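Local structure of hydroquinone dioxygenase small subunit (Pseudomonas sp., 4ZXA) at the interface of chains A and B. The protein forms, together with the large subunit, the iron(II)-dependent hydroquinone 1,2-dioxygenase PnpCD, which uses dioxygen to open the hydroquinone ring. Residues are numbered along the deposited sequence; one frame, centred on the assembly and turned at random. Chains: chain A, Hydroquinone dioxygenase small subunit; chain B, Hydroquinone dioxygenase large subunit.

Contact 1: the interface of chains A and B. Residues chain A 22-23, 37-39; chain B 287-290, 293-294.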
ATOM      1  N   LYS A  22     -16.081 -20.974  15.396  1.00 31.45           N
ATOM      2  CA  LYS A  22     -15.986 -21.106  13.949  1.00 29.98           C
ATOM      3  C   LYS A  22     -15.839 -19.745  13.303  1.00 30.90           C
ATOM      4  O   LYS A  22     -16.415 -18.765  13.763  1.00 31.47           O
ATOM      5  CB  LYS A  22     -17.197 -21.829  13.364  1.00 25.18           C
ATOM      6  CG  LYS A  22     -17.119 -21.986  11.853  1.00 31.88           C
ATOM      7  CD  LYS A  22     -17.913 -23.192  11.373  1.00 32.45           C
ATOM      8  CE  LYS A  22     -19.398 -22.954  11.542  1.00 33.10           C
ATOM      9  NZ  LYS A  22     -20.187 -24.157  11.203  1.00 26.54           N
ATOM     10  N   GLY A  23     -15.055 -19.686  12.236  1.00 29.68           N
ATOM     11  CA  GLY A  23     -14.904 -18.451  11.497  1.00 26.13           C
ATOM     12  C   GLY A  23     -16.187 -18.138  10.769  1.00 28.43           C
ATOM     13  O   GLY A  23     -17.237 -18.681  11.095  1.00 33.25           O
ATOM     14  N   PHE A  37     -16.623 -24.940   3.691  1.00 25.36           N
ATOM     15  CA  PHE A  37     -16.121 -24.324   4.916  1.00 24.70           C
ATOM     16  C   PHE A  37     -16.600 -25.032   6.181  1.00 27.22           C
ATOM     17  O   PHE A  37     -17.775 -24.939   6.537  1.00 30.53           O
ATOM     18  CB  PHE A  37     -16.567 -22.865   4.958  1.00 25.00           C
ATOM     19  CG  PHE A  37     -15.800 -22.027   5.935  1.00 28.79           C
ATOM     20  CD1 PHE A  37     -14.647 -21.368   5.540  1.00 22.86           C
ATOM     21  CD2 PHE A  37     -16.235 -21.891   7.251  1.00 29.85           C
ATOM     22  CE1 PHE A  37     -13.931 -20.582   6.441  1.00 28.80           C
ATOM     23  CE2 PHE A  37     -15.530 -21.111   8.162  1.00 28.62           C
ATOM     24  CZ  PHE A  37     -14.376 -20.452   7.756  1.00 30.23           C
ATOM     25  N   SER A  38     -15.700 -25.737   6.855  1.00 24.65           N
ATOM     26  CA  SER A  38     -16.046 -26.354   8.134  1.00 26.98           C
ATOM     27  C   SER A  38     -15.028 -25.997   9.214  1.00 25.57           C
ATOM     28  O   SER A  38     -14.143 -25.180   8.997  1.00 24.80           O
ATOM     29  CB  SER A  38     -16.152 -27.870   7.992  1.00 26.24           C
ATOM     30  OG  SER A  38     -14.876 -28.454   7.826  1.00 26.74           O
ATOM     31  N   ASN A  39     -15.162 -26.611  10.384  1.00 26.45           N
ATOM     32  CA  ASN A  39     -14.223 -26.391  11.481  1.00 24.90           C
ATOM     33  C   ASN A  39     -13.970 -27.713  12.194  1.00 24.00           C
ATOM     34  O   ASN A  39     -14.912 -28.376  12.617  1.00 25.27           O
ATOM     35  CB  ASN A  39     -14.787 -25.359  12.447  1.00 23.46           C
ATOM     36  CG  ASN A  39     -13.889 -25.126  13.631  1.00 27.76           C
ATOM     37  OD1 ASN A  39     -13.745 -25.997  14.494  1.00 29.30           O
ATOM     38  ND2 ASN A  39     -13.283 -23.939  13.695  1.00 27.45           N
TER
ATOM     39  N   ILE B 287     -13.587 -13.791   3.897  1.00 23.66           N
ATOM     40  CA  ILE B 287     -13.505 -14.960   4.764  1.00 22.00           C
ATOM     41  C   ILE B 287     -12.580 -14.760   5.970  1.00 21.37           C
ATOM     42  O   ILE B 287     -11.400 -14.468   5.816  1.00 21.98           O
ATOM     43  CB  ILE B 287     -13.056 -16.207   3.975  1.00 24.66           C
ATOM     44  CG1 ILE B 287     -13.972 -16.442   2.777  1.00 25.82           C
ATOM     45  CG2 ILE B 287     -13.021 -17.448   4.866  1.00 18.18           C
ATOM     46  CD1 ILE B 287     -13.726 -17.778   2.121  1.00 22.89           C
ATOM     47  N   THR B 288     -13.133 -14.929   7.170  1.00 21.80           N
ATOM     48  CA  THR B 288     -12.356 -14.856   8.394  1.00 20.28           C
ATOM     49  C   THR B 288     -12.100 -16.267   8.881  1.00 21.13           C
ATOM     50  O   THR B 288     -13.027 -17.001   9.176  1.00 25.81           O
ATOM     51  CB  THR B 288     -13.104 -14.092   9.484  1.00 26.49           C
ATOM     52  OG1 THR B 288     -13.445 -12.781   9.014  1.00 26.69           O
ATOM     53  CG2 THR B 288     -12.247 -13.982  10.737  1.00 26.99           C
ATOM     54  N   MET B 289     -10.841 -16.665   8.947  1.00 23.44           N
ATOM     55  CA  MET B 289     -10.534 -18.032   9.338  1.00 19.43           C
ATOM     56  C   MET B 289      -9.958 -18.064  10.743  1.00 23.14           C
ATOM     57  O   MET B 289      -8.909 -17.468  11.018  1.00 26.28           O
ATOM     58  CB  MET B 289      -9.600 -18.712   8.326  1.00 19.32           C
ATOM     59  CG  MET B 289     -10.256 -19.000   6.965  1.00 21.89           C
ATOM     60  SD  MET B 289      -9.350 -20.153   5.886  1.00 18.97           S
ATOM     61  CE  MET B 289      -9.560 -21.727   6.728  1.00 20.27           C
ATOM     62  N   ARG B 290     -10.667 -18.754  11.629  1.00 20.13           N
ATOM     63  CA  ARG B 290     -10.277 -18.880  13.021  1.00 21.37           C
ATOM     64  C   ARG B 290      -9.698 -20.259  13.288  1.00 22.29           C
ATOM     65  O   ARG B 290      -9.805 -21.164  12.458  1.00 19.69           O
ATOM     66  CB  ARG B 290     -11.485 -18.628  13.925  1.00 25.25           C
ATOM     67  CG  ARG B 290     -12.192 -17.314  13.635  1.00 24.51           C
ATOM     68  CD  ARG B 290     -13.157 -16.922  14.739  1.00 30.26           C
ATOM     69  NE  ARG B 290     -13.535 -15.522  14.585  1.00 36.40           N
ATOM     70  CZ  ARG B 290     -14.771 -15.087  14.367  1.00 39.96           C
ATOM     71  NH1 ARG B 290     -15.792 -15.939  14.303  1.00 39.30           N
ATOM     72  NH2 ARG B 290     -14.986 -13.788  14.220  1.00 43.57           N
ATOM     73  N   ASP B 293     -10.550 -23.710  11.545  1.00 20.37           N
ATOM     74  CA  ASP B 293     -11.275 -23.585  10.280  1.00 22.32           C
ATOM     75  C   ASP B 293     -10.595 -24.260   9.071  1.00 25.61           C
ATOM     76  O   ASP B 293      -9.359 -24.295   8.950  1.00 20.61           O
ATOM     77  CB  ASP B 293     -11.584 -22.127   9.962  1.00 22.88           C
ATOM     78  CG  ASP B 293     -12.574 -21.513  10.936  1.00 30.15           C
ATOM     79  OD1 ASP B 293     -13.259 -22.272  11.663  1.00 32.52           O
ATOM     80  OD2 ASP B 293     -12.681 -20.267  10.965  1.00 27.98           O
ATOM     81  N   VAL B 294     -11.444 -24.805   8.199  1.00 24.63           N
ATOM     82  CA  VAL B 294     -11.046 -25.457   6.959  1.00 25.87           C
ATOM     83  C   VAL B 294     -11.773 -24.804   5.784  1.00 25.52           C
ATOM     84  O   VAL B 294     -13.000 -24.692   5.778  1.00 26.36           O
ATOM     85  CB  VAL B 294     -11.427 -26.939   6.958  1.00 24.22           C
ATOM     86  CG1 VAL B 294     -11.090 -27.546   5.613  1.00 24.41           C
ATOM     87  CG2 VAL B 294     -10.716 -27.656   8.065  1.00 20.53           C
TER
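A:Asn39 and B:Asp293 meet through two different first-torsion settings: CG of A:Asn39 is anti to its backbone N (chi1 178°), whereas CG of B:Asp293 is anti to its own carbonyl carbon (chi1 -67°). The amide nitrogen A:Asn39 ND2 thereby reaches the carboxylate oxygen B:Asp293 OD1 at 2.6 Å. The bond lies nearly in the amide plane of A:Asn39 but is tilted from the carboxylate plane, which it meets on the anti side; the two planes stand 80° apart, so the amide comes up almost crosswise. The other carboxylate oxygen, B:Asp293 OD2, accepts the backbone N of A:Gly23 at 2.8 Å on its syn side, a markedly bent bond. Within chain B, B:Asp293 OD2 is gripped again, from above the carboxylate plane, by the backbone N of B:Arg290 at 2.6 Å. Together these bonds probably fix the rotation of the carboxylate, the one from B:Arg290 N helping to aim it at chain A. An alanine in place of B:Asp293 would probably leave the amide of A:Asn39 and the backbone N of A:Gly23 without their acceptor and set that amide free to turn.

The carboxylate also borders the tip of A:Phe37, whose CZ lies 3.8 Å from CG of B:Asp293. On the same ring, A:Phe37 CE1 packs against the CG2 branch of B:Ile287 at 3.6 Å. B:Arg290 stretches from CG to NE alongside A:Gly23 and donates NH1 to the carbonyl O of A:Lys22 at 2.9 Å, close to the guanidinium plane.

Reciprocal backbone bonds, including B:Val294 N to A:Ser38 O at 2.8 Å, pair the two chains as antiparallel strands. The short strand 38-39 of chain A, the small subunit with its cupin fold, docks on strand 293-297 of the large subunit, just after strand 283-290. A:Lys22 and A:Gly23 lead into strand 24-27, and strand 293-297 precedes strand 301-307, which carries the cadmium ligand B:His303.

Contact 2: the interface of chains A and B. Residues chain A 119-123; chain B 203-205, 214.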
ATOM      1  N   MET A 119       6.410 -52.338  17.739  1.00 40.33           N
ATOM      2  CA  MET A 119       7.505 -51.407  17.500  1.00 41.08           C
ATOM      3  C   MET A 119       7.613 -50.415  18.631  1.00 35.74           C
ATOM      4  O   MET A 119       8.657 -49.805  18.833  1.00 39.50           O
ATOM      5  CB  MET A 119       7.293 -50.640  16.192  1.00 43.91           C
ATOM      6  CG  MET A 119       7.022 -51.522  14.986  1.00 43.89           C
ATOM      7  SD  MET A 119       6.606 -50.572  13.504  1.00 39.77           S
ATOM      8  CE  MET A 119       8.147 -49.699  13.191  1.00 33.37           C
ATOM      9  N   GLY A 120       6.527 -50.247  19.370  1.00 38.11           N
ATOM     10  CA  GLY A 120       6.508 -49.279  20.451  1.00 40.11           C
ATOM     11  C   GLY A 120       5.321 -48.345  20.331  1.00 39.61           C
ATOM     12  O   GLY A 120       4.306 -48.668  19.702  1.00 37.97           O
ATOM     13  N   TYR A 121       5.441 -47.170  20.929  1.00 39.31           N
ATOM     14  CA  TYR A 121       4.358 -46.203  20.855  1.00 36.00           C
ATOM     15  C   TYR A 121       4.866 -44.781  20.952  1.00 35.64           C
ATOM     16  O   TYR A 121       6.019 -44.525  21.324  1.00 31.21           O
ATOM     17  CB  TYR A 121       3.326 -46.443  21.960  1.00 38.30           C
ATOM     18  CG  TYR A 121       3.882 -46.259  23.351  1.00 43.53           C
ATOM     19  CD1 TYR A 121       4.465 -47.323  24.030  1.00 46.78           C
ATOM     20  CD2 TYR A 121       3.834 -45.022  23.989  1.00 46.60           C
ATOM     21  CE1 TYR A 121       4.976 -47.168  25.303  1.00 48.13           C
ATOM     22  CE2 TYR A 121       4.348 -44.858  25.268  1.00 47.00           C
ATOM     23  CZ  TYR A 121       4.917 -45.938  25.917  1.00 49.41           C
ATOM     24  OH  TYR A 121       5.438 -45.803  27.182  1.00 50.68           O
ATOM     25  N   VAL A 122       3.973 -43.861  20.613  1.00 33.96           N
ATOM     26  CA  VAL A 122       4.250 -42.445  20.679  1.00 33.38           C
ATOM     27  C   VAL A 122       3.157 -41.780  21.509  1.00 34.06           C
ATOM     28  O   VAL A 122       1.999 -42.204  21.498  1.00 31.93           O
ATOM     29  CB  VAL A 122       4.288 -41.824  19.256  1.00 29.99           C
ATOM     30  CG1 VAL A 122       4.431 -40.318  19.337  1.00 31.86           C
ATOM     31  CG2 VAL A 122       5.422 -42.427  18.447  1.00 30.68           C
ATOM     32  N   LEU A 123       3.530 -40.725  22.221  1.00 32.58           N
ATOM     33  CA  LEU A 123       2.578 -39.971  23.014  1.00 31.91           C
ATOM     34  C   LEU A 123       2.409 -38.556  22.496  1.00 31.61           C
ATOM     35  O   LEU A 123       3.243 -37.697  22.735  1.00 31.24           O
ATOM     36  CB  LEU A 123       3.029 -39.946  24.462  1.00 38.14           C
ATOM     37  CG  LEU A 123       2.076 -40.753  25.319  1.00 44.59           C
ATOM     38  CD1 LEU A 123       2.764 -41.246  26.595  1.00 42.40           C
ATOM     39  CD2 LEU A 123       0.873 -39.847  25.592  1.00 41.44           C
TER
ATOM     40  N   GLU B 203       6.679 -37.731  23.208  1.00 32.05           N
ATOM     41  CA  GLU B 203       7.532 -38.808  23.693  1.00 34.00           C
ATOM     42  C   GLU B 203       7.460 -39.980  22.738  1.00 37.20           C
ATOM     43  O   GLU B 203       6.366 -40.477  22.412  1.00 35.79           O
ATOM     44  CB  GLU B 203       7.140 -39.245  25.111  1.00 42.79           C
ATOM     45  CG  GLU B 203       7.652 -38.306  26.219  1.00 48.45           C
ATOM     46  CD  GLU B 203       7.158 -38.671  27.634  1.00 53.15           C
ATOM     47  OE1 GLU B 203       6.693 -39.818  27.854  1.00 50.47           O
ATOM     48  OE2 GLU B 203       7.240 -37.794  28.528  1.00 47.63           O
ATOM     49  N   VAL B 204       8.632 -40.408  22.274  1.00 34.84           N
ATOM     50  CA  VAL B 204       8.737 -41.613  21.461  1.00 35.55           C
ATOM     51  C   VAL B 204       9.331 -42.772  22.262  1.00 44.31           C
ATOM     52  O   VAL B 204      10.468 -42.689  22.749  1.00 40.33           O
ATOM     53  CB  VAL B 204       9.622 -41.391  20.238  1.00 39.54           C
ATOM     54  CG1 VAL B 204       9.907 -42.733  19.545  1.00 37.57           C
ATOM     55  CG2 VAL B 204       8.973 -40.399  19.295  1.00 35.10           C
ATOM     56  N   HIS B 205       8.567 -43.857  22.379  1.00 47.01           N
ATOM     57  CA  HIS B 205       9.021 -45.044  23.104  1.00 42.32           C
ATOM     58  C   HIS B 205       9.217 -46.252  22.182  1.00 45.41           C
ATOM     59  O   HIS B 205       8.269 -46.962  21.819  1.00 43.06           O
ATOM     60  CB  HIS B 205       8.069 -45.359  24.259  1.00 46.57           C
ATOM     61  CG  HIS B 205       8.043 -44.298  25.319  1.00 54.90           C
ATOM     62  ND1 HIS B 205       9.129 -44.023  26.124  1.00 56.57           N
ATOM     63  CD2 HIS B 205       7.069 -43.435  25.698  1.00 51.77           C
ATOM     64  CE1 HIS B 205       8.824 -43.044  26.955  1.00 54.47           C
ATOM     65  NE2 HIS B 205       7.578 -42.671  26.721  1.00 56.45           N
ATOM     66  N   LEU B 214      10.416 -45.124  14.797  1.00 30.27           N
ATOM     67  CA  LEU B 214       9.208 -44.352  15.023  1.00 31.37           C
ATOM     68  C   LEU B 214       9.556 -42.878  15.056  1.00 28.35           C
ATOM     69  O   LEU B 214      10.622 -42.496  15.545  1.00 27.04           O
ATOM     70  CB  LEU B 214       8.501 -44.781  16.311  1.00 27.88           C
ATOM     71  CG  LEU B 214       7.794 -46.135  16.252  1.00 31.28           C
ATOM     72  CD1 LEU B 214       7.292 -46.554  17.630  1.00 35.94           C
ATOM     73  CD2 LEU B 214       6.657 -46.116  15.249  1.00 29.58           C
TER
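The phenol ring of A:Tyr121 is covered on one face by B:His205: B:His205 CB stands 3.8 Å from the centroid of the A:Tyr121 ring, a CH-pi contact offset toward the rim. Beyond CB the imidazole leaves the face at the CE2 and hydroxyl corner, tilted against the phenol, with B:His205 CG 3.5 Å from A:Tyr121 OH. The contact of CD2 with the ring is modelled too tightly to interpret, so the contact is better judged from CB and CG. A:Tyr121 holds its CG between its backbone N and carbonyl carbon (chi1 63°), which folds the phenol over the neighbouring strand of chain B. At its far end the imidazole has a partner: B:His205 NE2 donates to B:Glu203 OE1 at 3.2 Å. That carboxylate oxygen is met on its anti side, and the bond (155° at the hydrogen) probably limits turning of the imidazole beside the phenol.

Antiparallel backbone bonds hold the strands together. B:His205 N donates to A:Tyr121 O at 2.8 Å, and A:Tyr121 N returns a bond to B:His205 O at 3.0 Å. Farther along, A:Leu123 N reaches B:Glu203 O at 2.9 Å, while the reverse bond of that pair is weak. A:Val122 and B:Val204 lie side by side and point the same way, their CG2 branches only loosely in touch at 4.2 Å. B:Leu214 CD1 packs at 4.0 Å from A:Gly120 CA.

Strand 203-206 of the large subunit thus extends a sheet along strand 116-125 of the small subunit, and B:Leu214 comes from the loop just ahead of strand 216-218.

The C-alpha centres of contact 1 and contact 2 lie about 33 Å apart, and the two share no residue or secondary-structure element. They nevertheless join the same pair of chains, each by antiparallel strand pairing. In the large subunit, contact 2 uses a segment that comes before the cadmium-binding residues in sequence, whereas contact 1 uses strands between the cadmium ligands B:Glu262 and B:His303. Gripping the small subunit at two such distant places would probably restrict rocking of one subunit on the other, consistent with PnpCD being a two-subunit enzyme; the deposited assembly holds two copies of each subunit.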